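Local coordinates for anopheles Plasmodium-responsive Leucine-rich repeat protein 1B (Anopheles gambiae, PDB 4XGO) that probably takes part in mosquito defence against Plasmodium, its leucine-rich repeat domain forming the N-terminal part of a longer coiled-coil protein that probably interacts with the related LRIM1, at residues I38-F43 against Y61-V66; K51-F56 against L73-L78; A240-G245 against W263-Q268; S257-M262 against D280-V285. All blocks are in the same frame, centred on the assembly; numbering follows the deposited sequence.

How the contacts relate
From the N terminus, contact 1 closes the first loop, bringing the turn after strand 35-38 against the corresponding turn after strand 51-53. Contact 2 opens at strand 51-53, before contact 1 has closed, and ends at strand 75-77, so the two cross. They touch through Phe-43 and Ile-38, which reach Leu-52 and Met-54. The central coils of the solenoid separate this end from contacts 3 and 4; the centres of contacts 2 and 3 lie about 50 Å apart. There the pattern recurs: contact 3 pairs strands 240-243 and 263-266, contact 4 joins the loops after strands 253-255 and 276-278, and the two cross, with Leu-241 packing on Leu-261.

Contact 1: I38-F43 against Y61-V66; sequences IDTNAF and YLPPHV
Three hydrogen bonds grip a water oxygen between the two segments: the water donates to Thr-40 O and to Val-66 O and accepts from Phe-43 N. The shortest of the three, water to Val-66 O, measures 2.6 Å. Thr-40 O also receives the CA-H of Val-66 almost head-on, CA to O 3.5 Å. Two further waters bridge Ile-38 N to Tyr-61 O and Thr-40 OG1 to His-65 N, so water, not direct hydrogen bonding, links the polar atoms of the two segments. Each segment is itself bent into a type I turn, Asp-39 to Ala-42 and Pro-63 to Val-66. Pro-63 and Thr-40 slide past each other in opposite directions, Pro-63 CG 3.1 Å from Ile-38 O and CB 3.3 Å from Thr-40 OG1. On the buried side Val-66 puts CG2 anti to its backbone N, which sets that methyl 3.8 Å from Ile-38 CG2; the two side chains cross at about a right angle. The same CG2 lies 4.1 Å from Phe-43 CE2, while Val-66 O sits at the ring edge, in its plane. These turns follow one another in consecutive coils of the leucine-rich repeat solenoid, one between strands 35-38 and 51-53, the other between strands 51-53 and 75-77. At Ile-38 a strand of the second subunit continues the sheet in parallel, and Asp-39 OD1 bonds His-9 NE2 of that subunit.

Contact 2: K51-F56 against L73-L78; sequences KLYMRF and LTVLML
Strands 51-53 and 75-77 run parallel, their axes 4.8 Å apart and only 3° from alignment, with Lys-51, Leu-52 and Tyr-53 opposite Val-75, Leu-76 and Met-77. Three nearly straight hydrogen bonds join them. Leu-52 is held through both its backbone N and its backbone O: N donates to Val-75 O at 2.9 Å, in the carbonyl plane, and O accepts from Met-77 N. The third and shortest, Met-54 N to Met-77 O at 2.8 Å, runs nearly along the C=O axis. Paired side chains lie side by side, pointing the same way, on both faces. On the face of Lys-51 and Tyr-53, the extended lysine chain lies along Val-75, CG to CB 3.8 Å. The Tyr-53 ring meets Val-75 CG1 with its CE1 edge, while in the conformer described Met-77, bent at chi3 (87°), brings SD to 4.8 Å from the ring centroid in an oblique Met-aromatic contact. Beyond the strand, Arg-55 CG rests 3.7 Å from Met-77 CB. The Arg-55 guanidinium, with Phe-56 CE2 over one face, is fixed by a salt bridge from NE to Asp-79 and a bond from NH1 to Gly-32 O of the second subunit. On the other face Leu-52 and Leu-76 both hold CG anti to the backbone N and turn into the hydrophobic core, CD2 to CD1 3.9 Å; Met-54 CE covers the same Leu-76 methyl. This is the repeated strand pairing of a leucine-rich repeat solenoid, with strand 27-29 flanking 51-53 and strand 99-101 flanking 75-77.

Contact 3: A240-G245 against W263-Q268; sequences ALDFYG and WVEHNQ
The tight part is the backbone between Leu-241 and Glu-265, where two hydrogen bonds, Glu-265 N to Leu-241 O and Phe-243 N to Glu-265 O, are each 2.8 Å. Both donors stand above the carbonyl plane. At one end Ala-240 CB presses on a face of the Trp-263 indole, 3.4 Å from CE2, and Glu-265 OE1 lies over the opposite face. Trp-263 takes the crowded rotamer, CG between backbone N and carbonyl carbon (chi1 59°), which lays its ring across Ala-240. Strands 240-243 and 263-266 form a short two-stranded parallel sheet, separate from the main run of parallel strands of the leucine-rich repeat solenoid. Leu-241 and Val-264 point to its buried face, where Leu-241 also packs on Ile-217 and Leu-261. The solvent side loosens beyond Ala-240 and Trp-263, which share it: Asp-242 and Glu-265 cross obliquely, OD2 to OE2 4.4 Å, and their like charges may slightly raise one pKa. Pairing frays towards Asn-267, whose N bonds Phe-243 O weakly at 3.5 Å. Its ND2 donates to Gly-245 O at 2.9 Å, that acceptor in the amide plane, and crowds Tyr-244 O (2.5 Å) at an angle too poor for bonding.

Contact 4: S257-M262 against D280-V285; sequences SHNHLM and DHNSIV
His-258 and His-281 each hold CG anti to the carbonyl carbon, chi1 -64° and -68°, and with their backbones both in the left-handed region this throws the two rings out in the same direction. The result is an offset stack, centroids 4.1 Å apart and planes at 9°, in which His-258 CE1 sits over one face of His-281 and His-281 CB over the His-258 ring. His-281 is held from turning by ND1, which donates in its ring plane to the anti lone pair of Asp-280 OD2 at 2.7 Å; the carboxylate would favour a positively charged ring. A water joins that same oxygen to His-258 NE2. Asn-282, with CG likewise anti to its carbonyl carbon, runs its amide alongside Leu-261, side by side and pointing the same way: OD1 accepts from Leu-261 N at 2.9 Å, nearly straight, and weakly from Asn-259 N. Its ND2 donates to Leu-256 O and Leu-279 O, so the buried amide is held at both ends. This is the asparagine position of the leucine-rich repeat. Backbone bonds complete the register, His-258 N to Asp-280 O at 3.0 Å and Ser-283 N to Leu-261 O at 2.7 Å. Leu-261 CB packs on Ile-284 CG1, 4.1 Å away. The two loops follow strands 253-255 and 276-278 in successive coils; Asn-259 repeats the amide grip one coil earlier, ND2 donating to Leu-256 O and Val-233 O and OD1 accepting from Leu-238 N, His-302 stacks on His-281, and Ile-284 leans on Trp-305 of strand 305-306.

Contact 1: I38-F43 against Y61-V66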
# COMPACT_ATOMS: atom_id res chain seq x y z
N ILE A 38 -9.51 -20.33 -8.59
CA ILE A 38 -10.94 -20.56 -8.52
C ILE A 38 -11.32 -21.54 -9.62
O ILE A 38 -10.99 -21.31 -10.78
CB ILE A 38 -11.74 -19.28 -8.74
CG1 ILE A 38 -11.39 -18.23 -7.67
CG2 ILE A 38 -13.24 -19.57 -8.70
CD1 ILE A 38 -12.06 -16.90 -7.90
N ASP A 39 -12.02 -22.61 -9.26
CA ASP A 39 -12.49 -23.57 -10.25
C ASP A 39 -13.69 -23.00 -10.99
O ASP A 39 -14.49 -22.28 -10.40
CB ASP A 39 -12.88 -24.88 -9.59
CG ASP A 39 -11.69 -25.70 -9.13
OD1 ASP A 39 -10.53 -25.32 -9.43
OD2 ASP A 39 -11.91 -26.74 -8.48
N THR A 40 -13.85 -23.36 -12.27
CA THR A 40 -14.97 -22.86 -13.06
C THR A 40 -16.31 -23.16 -12.40
O THR A 40 -17.23 -22.35 -12.48
CB THR A 40 -14.98 -23.46 -14.49
OG1 THR A 40 -13.74 -23.18 -15.14
CG2 THR A 40 -16.12 -22.87 -15.32
N ASN A 41 -16.43 -24.33 -11.77
CA ASN A 41 -17.69 -24.72 -11.12
C ASN A 41 -17.77 -24.36 -9.64
O ASN A 41 -18.61 -24.90 -8.92
CB ASN A 41 -17.95 -26.24 -11.31
CG ASN A 41 -16.98 -27.11 -10.54
OD1 ASN A 41 -15.98 -26.63 -10.02
ND2 ASN A 41 -17.25 -28.43 -10.50
N ALA A 42 -16.94 -23.42 -9.18
CA ALA A 42 -16.87 -23.12 -7.75
C ALA A 42 -18.23 -22.80 -7.14
O ALA A 42 -18.50 -23.16 -5.99
CB ALA A 42 -15.91 -21.97 -7.50
N PHE A 43 -19.08 -22.10 -7.90
CA PHE A 43 -20.39 -21.68 -7.42
C PHE A 43 -21.58 -22.54 -7.88
O PHE A 43 -22.74 -22.11 -7.79
CB PHE A 43 -20.64 -20.21 -7.78
CG PHE A 43 -19.57 -19.29 -7.25
CD1 PHE A 43 -19.43 -19.08 -5.89
CD2 PHE A 43 -18.67 -18.67 -8.11
CE1 PHE A 43 -18.44 -18.25 -5.39
CE2 PHE A 43 -17.68 -17.83 -7.61
CZ PHE A 43 -17.56 -17.63 -6.25
N TYR A 61 -6.29 -15.35 -12.08
CA TYR A 61 -7.16 -15.54 -13.25
C TYR A 61 -8.58 -15.84 -12.82
O TYR A 61 -8.80 -16.47 -11.78
CB TYR A 61 -6.70 -16.73 -14.10
CG TYR A 61 -5.26 -16.71 -14.46
CD1 TYR A 61 -4.79 -15.86 -15.45
CD2 TYR A 61 -4.36 -17.55 -13.81
CE1 TYR A 61 -3.44 -15.84 -15.79
CE2 TYR A 61 -3.01 -17.53 -14.13
CZ TYR A 61 -2.56 -16.68 -15.12
OH TYR A 61 -1.22 -16.67 -15.43
N LEU A 62 -9.54 -15.42 -13.64
CA LEU A 62 -10.92 -15.85 -13.52
C LEU A 62 -11.23 -16.81 -14.67
O LEU A 62 -11.00 -16.46 -15.82
CB LEU A 62 -11.88 -14.68 -13.62
CG LEU A 62 -11.83 -13.61 -12.52
CD1 LEU A 62 -12.78 -12.49 -12.92
CD2 LEU A 62 -12.21 -14.16 -11.16
N PRO A 63 -11.79 -17.99 -14.37
CA PRO A 63 -12.28 -18.84 -15.47
C PRO A 63 -13.41 -18.13 -16.23
O PRO A 63 -14.24 -17.48 -15.61
CB PRO A 63 -12.79 -20.09 -14.76
CG PRO A 63 -12.24 -20.04 -13.37
CD PRO A 63 -12.04 -18.60 -13.04
N PRO A 64 -13.45 -18.25 -17.57
CA PRO A 64 -14.42 -17.45 -18.34
C PRO A 64 -15.89 -17.68 -17.97
O PRO A 64 -16.69 -16.74 -18.08
CB PRO A 64 -14.17 -17.86 -19.81
CG PRO A 64 -13.00 -18.78 -19.80
CD PRO A 64 -12.53 -19.03 -18.41
N HIS A 65 -16.24 -18.90 -17.57
CA HIS A 65 -17.64 -19.23 -17.26
C HIS A 65 -17.92 -19.34 -15.75
O HIS A 65 -18.95 -19.86 -15.34
CB HIS A 65 -18.06 -20.52 -17.99
CG HIS A 65 -17.85 -20.46 -19.48
ND1 HIS A 65 -18.42 -19.48 -20.27
CD2 HIS A 65 -17.15 -21.25 -20.31
CE1 HIS A 65 -18.08 -19.69 -21.53
NE2 HIS A 65 -17.30 -20.75 -21.58
N VAL A 66 -17.03 -18.82 -14.92
CA VAL A 66 -17.19 -18.95 -13.47
C VAL A 66 -18.51 -18.34 -12.95
O VAL A 66 -19.08 -18.85 -11.99
CB VAL A 66 -15.99 -18.37 -12.70
CG1 VAL A 66 -15.94 -16.85 -12.84
CG2 VAL A 66 -16.03 -18.77 -11.22
O HOH W 1 -8.42 -18.95 -10.99
O HOH W 2 -19.07 -21.16 -10.74
O HOH W 3 -14.78 -21.22 -17.46

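Contact 2: K51-F56 against L73-L78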
# COMPACT_ATOMS: atom_id res chain seq x y z
N LYS A 51 -24.76 -10.82 -4.06
CA LYS A 51 -23.57 -9.99 -3.82
C LYS A 51 -22.39 -10.87 -3.46
O LYS A 51 -22.43 -11.63 -2.49
CB LYS A 51 -23.82 -8.97 -2.71
CG LYS A 51 -25.01 -8.08 -2.96
CD LYS A 51 -25.02 -6.95 -1.94
CE LYS A 51 -26.25 -6.09 -2.13
NZ LYS A 51 -26.33 -5.04 -1.08
N LEU A 52 -21.33 -10.77 -4.26
CA LEU A 52 -20.17 -11.63 -4.10
C LEU A 52 -18.94 -10.79 -3.83
O LEU A 52 -18.54 -9.99 -4.68
CB LEU A 52 -19.95 -12.46 -5.36
CG LEU A 52 -18.77 -13.42 -5.41
CD1 LEU A 52 -18.81 -14.37 -4.23
CD2 LEU A 52 -18.79 -14.15 -6.76
N TYR A 53 -18.37 -10.96 -2.64
CA TYR A 53 -17.20 -10.20 -2.23
C TYR A 53 -15.98 -11.10 -2.21
O TYR A 53 -15.95 -12.08 -1.46
CB TYR A 53 -17.41 -9.59 -0.84
CG TYR A 53 -18.68 -8.82 -0.62
CD1 TYR A 53 -19.29 -8.11 -1.64
CD2 TYR A 53 -19.25 -8.76 0.66
CE1 TYR A 53 -20.43 -7.36 -1.42
CE2 TYR A 53 -20.39 -8.00 0.91
CZ TYR A 53 -20.98 -7.32 -0.13
OH TYR A 53 -22.11 -6.56 0.10
N MET A 54 -15.00 -10.79 -3.08
CA MET A 54 -13.73 -11.55 -3.13
C MET A 54 -12.51 -10.61 -3.11
O MET A 54 -11.46 -10.88 -3.72
CB MET A 54 -13.71 -12.49 -4.36
CG MET A 54 -14.84 -13.49 -4.33
SD MET A 54 -14.73 -14.68 -5.70
CE MET A 54 -15.56 -13.78 -6.97
N ARG A 55 -12.65 -9.53 -2.36
CA ARG A 55 -11.61 -8.51 -2.21
C ARG A 55 -10.45 -9.05 -1.34
O ARG A 55 -10.66 -9.94 -0.51
CB ARG A 55 -12.16 -7.27 -1.49
CG ARG A 55 -13.46 -6.66 -2.01
CD ARG A 55 -13.94 -5.55 -1.06
NE ARG A 55 -13.20 -4.31 -1.34
CZ ARG A 55 -12.88 -3.36 -0.48
NH1 ARG A 55 -13.18 -3.41 0.80
NH2 ARG A 55 -12.20 -2.31 -0.92
N PHE A 56 -9.25 -8.53 -1.56
CA PHE A 56 -8.08 -8.82 -0.74
C PHE A 56 -7.72 -10.30 -0.74
O PHE A 56 -7.47 -10.89 0.31
CB PHE A 56 -8.27 -8.32 0.70
CG PHE A 56 -8.63 -6.86 0.80
CD1 PHE A 56 -7.66 -5.90 0.69
CD2 PHE A 56 -9.93 -6.47 1.07
CE1 PHE A 56 -7.98 -4.56 0.83
CE2 PHE A 56 -10.26 -5.14 1.18
CZ PHE A 56 -9.29 -4.18 1.06
N LEU A 73 -26.42 -12.25 -9.80
CA LEU A 73 -25.36 -11.37 -9.31
C LEU A 73 -25.69 -9.91 -9.60
O LEU A 73 -25.90 -9.53 -10.76
CB LEU A 73 -24.04 -11.77 -9.98
CG LEU A 73 -22.76 -11.12 -9.49
CD1 LEU A 73 -22.40 -11.59 -8.10
CD2 LEU A 73 -21.67 -11.43 -10.50
N THR A 74 -25.71 -9.08 -8.56
CA THR A 74 -25.90 -7.66 -8.69
C THR A 74 -24.65 -6.86 -8.28
O THR A 74 -24.45 -5.77 -8.79
CB THR A 74 -27.09 -7.15 -7.87
OG1 THR A 74 -26.83 -7.33 -6.48
CG2 THR A 74 -28.38 -7.88 -8.25
N VAL A 75 -23.83 -7.41 -7.38
CA VAL A 75 -22.64 -6.71 -6.88
C VAL A 75 -21.47 -7.68 -6.87
O VAL A 75 -21.60 -8.78 -6.33
CB VAL A 75 -22.86 -6.20 -5.43
CG1 VAL A 75 -21.60 -5.50 -4.91
CG2 VAL A 75 -24.04 -5.25 -5.38
N LEU A 76 -20.37 -7.30 -7.52
CA LEU A 76 -19.16 -8.10 -7.53
C LEU A 76 -17.99 -7.20 -7.15
O LEU A 76 -17.75 -6.22 -7.82
CB LEU A 76 -18.92 -8.70 -8.92
CG LEU A 76 -17.64 -9.51 -9.10
CD1 LEU A 76 -17.67 -10.77 -8.26
CD2 LEU A 76 -17.42 -9.85 -10.56
N MET A 77 -17.27 -7.59 -6.10
CA MET A 77 -16.12 -6.81 -5.64
C MET A 77 -14.90 -7.70 -5.63
O MET A 77 -14.83 -8.72 -4.91
CB MET A 77 -16.41 -6.22 -4.27
CG MET A 77 -17.69 -5.41 -4.27
SD MET A 77 -17.84 -4.38 -2.82
CE MET A 77 -16.96 -2.92 -3.35
N LEU A 78 -13.94 -7.32 -6.47
CA LEU A 78 -12.70 -8.06 -6.65
C LEU A 78 -11.50 -7.17 -6.50
O LEU A 78 -10.43 -7.47 -7.03
CB LEU A 78 -12.70 -8.72 -8.05
CG LEU A 78 -13.35 -10.09 -8.01
CD1 LEU A 78 -13.79 -10.48 -9.41
CD2 LEU A 78 -12.35 -11.09 -7.45

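Contact 3: A240-G245 against W263-Q268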
# COMPACT_ATOMS: atom_id res chain seq x y z
N ALA A 240 -1.59 33.81 -19.46
CA ALA A 240 -2.48 34.94 -19.59
C ALA A 240 -3.92 34.46 -19.66
O ALA A 240 -4.23 33.49 -20.34
CB ALA A 240 -2.11 35.73 -20.84
N LEU A 241 -4.79 35.14 -18.94
CA LEU A 241 -6.22 34.86 -18.98
C LEU A 241 -6.98 36.14 -19.21
O LEU A 241 -6.62 37.18 -18.66
CB LEU A 241 -6.69 34.23 -17.67
CG LEU A 241 -6.11 32.87 -17.29
CD1 LEU A 241 -6.52 32.51 -15.87
CD2 LEU A 241 -6.60 31.80 -18.25
N ASP A 242 -8.01 36.05 -20.05
CA ASP A 242 -8.91 37.16 -20.33
C ASP A 242 -10.35 36.62 -20.28
O ASP A 242 -10.83 36.02 -21.25
CB ASP A 242 -8.60 37.77 -21.70
CG ASP A 242 -9.59 38.85 -22.11
OD1 ASP A 242 -10.37 39.31 -21.25
OD2 ASP A 242 -9.58 39.22 -23.32
N PHE A 243 -11.00 36.82 -19.13
CA PHE A 243 -12.39 36.41 -18.90
C PHE A 243 -13.35 37.59 -19.11
O PHE A 243 -13.59 38.40 -18.22
CB PHE A 243 -12.53 35.84 -17.48
CG PHE A 243 -11.90 34.47 -17.30
CD1 PHE A 243 -11.05 33.90 -18.26
CD2 PHE A 243 -12.17 33.73 -16.15
CE1 PHE A 243 -10.49 32.65 -18.08
CE2 PHE A 243 -11.59 32.48 -15.96
CZ PHE A 243 -10.76 31.93 -16.92
N TYR A 244 -13.94 37.66 -20.29
CA TYR A 244 -14.61 38.88 -20.76
C TYR A 244 -16.13 38.80 -20.81
O TYR A 244 -16.81 39.83 -20.81
CB TYR A 244 -14.13 39.21 -22.18
CG TYR A 244 -14.36 38.04 -23.11
CD1 TYR A 244 -15.56 37.92 -23.82
CD2 TYR A 244 -13.40 37.05 -23.26
CE1 TYR A 244 -15.78 36.84 -24.66
CE2 TYR A 244 -13.61 35.96 -24.09
CZ TYR A 244 -14.80 35.86 -24.78
OH TYR A 244 -15.00 34.78 -25.60
N GLY A 245 -16.66 37.60 -20.92
CA GLY A 245 -18.08 37.42 -21.21
C GLY A 245 -19.00 37.68 -20.04
O GLY A 245 -18.63 38.35 -19.07
N TRP A 263 -1.15 37.98 -15.96
CA TRP A 263 -2.35 38.77 -15.76
C TRP A 263 -3.58 37.88 -15.79
O TRP A 263 -3.56 36.81 -16.38
CB TRP A 263 -2.50 39.89 -16.78
CG TRP A 263 -2.55 39.50 -18.23
CD1 TRP A 263 -3.65 39.13 -18.94
CD2 TRP A 263 -1.46 39.52 -19.15
NE1 TRP A 263 -3.31 38.90 -20.26
CE2 TRP A 263 -1.97 39.13 -20.41
CE3 TRP A 263 -0.11 39.82 -19.02
CZ2 TRP A 263 -1.15 39.01 -21.54
CZ3 TRP A 263 0.71 39.71 -20.15
CH2 TRP A 263 0.19 39.31 -21.39
N VAL A 264 -4.64 38.38 -15.16
CA VAL A 264 -5.96 37.80 -15.22
C VAL A 264 -6.92 38.95 -15.48
O VAL A 264 -7.38 39.62 -14.55
CB VAL A 264 -6.32 37.07 -13.92
CG1 VAL A 264 -7.70 36.44 -14.04
CG2 VAL A 264 -5.28 35.99 -13.62
N GLU A 265 -7.18 39.21 -16.75
CA GLU A 265 -8.04 40.30 -17.19
C GLU A 265 -9.49 39.83 -17.12
O GLU A 265 -9.77 38.67 -17.35
CB GLU A 265 -7.68 40.73 -18.63
CG GLU A 265 -6.35 41.49 -18.70
CD GLU A 265 -5.69 41.55 -20.08
OE1 GLU A 265 -4.58 42.14 -20.15
OE2 GLU A 265 -6.23 41.02 -21.07
N HIS A 266 -10.38 40.76 -16.80
CA HIS A 266 -11.81 40.47 -16.73
C HIS A 266 -12.62 41.75 -16.73
O HIS A 266 -12.11 42.83 -16.42
CB HIS A 266 -12.14 39.65 -15.48
CG HIS A 266 -11.73 40.31 -14.20
ND1 HIS A 266 -12.54 41.19 -13.52
CD2 HIS A 266 -10.58 40.23 -13.48
CE1 HIS A 266 -11.92 41.61 -12.43
NE2 HIS A 266 -10.72 41.05 -12.39
N ASN A 267 -13.90 41.66 -17.09
CA ASN A 267 -14.77 42.84 -16.97
C ASN A 267 -15.06 43.16 -15.49
O ASN A 267 -14.83 42.33 -14.60
CB ASN A 267 -16.05 42.73 -17.82
CG ASN A 267 -16.80 41.43 -17.62
OD1 ASN A 267 -16.78 40.84 -16.54
ND2 ASN A 267 -17.49 41.00 -18.66
N GLN A 268 -15.53 44.38 -15.24
CA GLN A 268 -15.59 44.93 -13.87
C GLN A 268 -16.25 43.98 -12.85
O GLN A 268 -15.73 43.80 -11.74
CB GLN A 268 -16.31 46.29 -13.86
CG GLN A 268 -16.35 47.00 -12.52
CD GLN A 268 -14.96 47.26 -11.94

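Contact 4: S257-M262 against D280-V285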
# COMPACT_ATOMS: atom_id res chain seq x y z
N SER A 257 -3.94 28.92 -8.90
CA SER A 257 -2.64 28.97 -8.26
C SER A 257 -1.61 28.09 -8.94
O SER A 257 -1.96 27.15 -9.67
CB SER A 257 -2.75 28.63 -6.75
OG SER A 257 -3.20 27.31 -6.54
N HIS A 258 -0.34 28.43 -8.73
CA HIS A 258 0.78 27.66 -9.22
C HIS A 258 0.72 27.54 -10.74
O HIS A 258 0.77 26.44 -11.30
CB HIS A 258 0.85 26.29 -8.57
CG HIS A 258 1.11 26.34 -7.11
ND1 HIS A 258 2.37 26.28 -6.58
CD2 HIS A 258 0.26 26.45 -6.06
CE1 HIS A 258 2.30 26.34 -5.26
NE2 HIS A 258 1.03 26.44 -4.92
N ASN A 259 0.56 28.67 -11.40
CA ASN A 259 0.72 28.71 -12.85
C ASN A 259 1.87 29.66 -13.15
O ASN A 259 2.78 29.82 -12.31
CB ASN A 259 -0.60 29.10 -13.50
CG ASN A 259 -1.55 27.93 -13.63
OD1 ASN A 259 -1.37 27.09 -14.50
ND2 ASN A 259 -2.55 27.87 -12.76
N HIS A 260 1.85 30.29 -14.32
CA HIS A 260 2.86 31.26 -14.67
C HIS A 260 2.18 32.55 -15.06
O HIS A 260 2.64 33.24 -16.00
CB HIS A 260 3.66 30.73 -15.85
CG HIS A 260 4.41 29.48 -15.54
ND1 HIS A 260 5.27 29.39 -14.46
CD2 HIS A 260 4.43 28.27 -16.14
CE1 HIS A 260 5.78 28.18 -14.42
NE2 HIS A 260 5.28 27.48 -15.41
N LEU A 261 1.09 32.87 -14.38
CA LEU A 261 0.22 33.95 -14.84
C LEU A 261 0.87 35.32 -14.71
O LEU A 261 1.34 35.67 -13.62
CB LEU A 261 -1.11 33.95 -14.10
CG LEU A 261 -2.06 32.80 -14.45
CD1 LEU A 261 -3.10 32.65 -13.34
CD2 LEU A 261 -2.75 33.02 -15.77
N MET A 262 0.87 36.10 -15.80
CA MET A 262 1.25 37.51 -15.75
C MET A 262 0.04 38.42 -15.56
O MET A 262 0.19 39.52 -15.04
CB MET A 262 2.03 37.90 -17.00
CG MET A 262 3.30 37.10 -17.15
SD MET A 262 4.39 37.74 -18.43
CE MET A 262 3.54 37.33 -19.92
N ASP A 280 -2.22 32.62 -5.77
CA ASP A 280 -0.86 32.52 -5.27
C ASP A 280 0.02 31.73 -6.24
O ASP A 280 -0.45 30.87 -6.98
CB ASP A 280 -0.83 31.90 -3.85
CG ASP A 280 -1.35 30.49 -3.84
OD1 ASP A 280 -2.58 30.30 -3.75
OD2 ASP A 280 -0.53 29.55 -3.98
N HIS A 281 1.32 32.01 -6.18
CA HIS A 281 2.34 31.34 -6.97
C HIS A 281 2.13 31.54 -8.49
O HIS A 281 1.85 30.61 -9.24
CB HIS A 281 2.44 29.85 -6.59
CG HIS A 281 2.98 29.63 -5.22
ND1 HIS A 281 2.18 29.61 -4.10
CD2 HIS A 281 4.24 29.44 -4.78
CE1 HIS A 281 2.92 29.39 -3.03
NE2 HIS A 281 4.18 29.31 -3.41
N ASN A 282 2.27 32.79 -8.90
CA ASN A 282 2.20 33.17 -10.31
C ASN A 282 3.19 34.34 -10.50
O ASN A 282 4.10 34.50 -9.69
CB ASN A 282 0.76 33.53 -10.68
CG ASN A 282 -0.10 32.32 -10.96
OD1 ASN A 282 0.10 31.66 -11.97
ND2 ASN A 282 -1.11 32.05 -10.11
N SER A 283 3.04 35.12 -11.57
CA SER A 283 3.91 36.26 -11.82
C SER A 283 3.04 37.51 -12.03
O SER A 283 3.33 38.35 -12.86
CB SER A 283 4.77 35.97 -13.04
OG SER A 283 5.64 34.86 -12.80
N ILE A 284 1.96 37.61 -11.27
CA ILE A 284 0.97 38.66 -11.50
C ILE A 284 1.50 40.00 -10.97
O ILE A 284 2.07 40.07 -9.89
CB ILE A 284 -0.37 38.32 -10.85
CG1 ILE A 284 -0.93 37.06 -11.51
CG2 ILE A 284 -1.37 39.45 -11.02
CD1 ILE A 284 -1.99 36.36 -10.67
N VAL A 285 1.32 41.06 -11.75
CA VAL A 285 1.82 42.39 -11.39
C VAL A 285 0.67 43.32 -10.97
O VAL A 285 0.76 44.04 -9.95
CB VAL A 285 2.61 42.99 -12.58
CG1 VAL A 285 3.01 44.45 -12.31
CG2 VAL A 285 3.82 42.13 -12.90
O HOH W 4 -3.49 27.56 -3.31
O HOH W 5 -0.98 26.86 -3.16
O HOH W 6 5.48 32.24 -12.51
O HOH W 7 -0.56 41.88 -14.43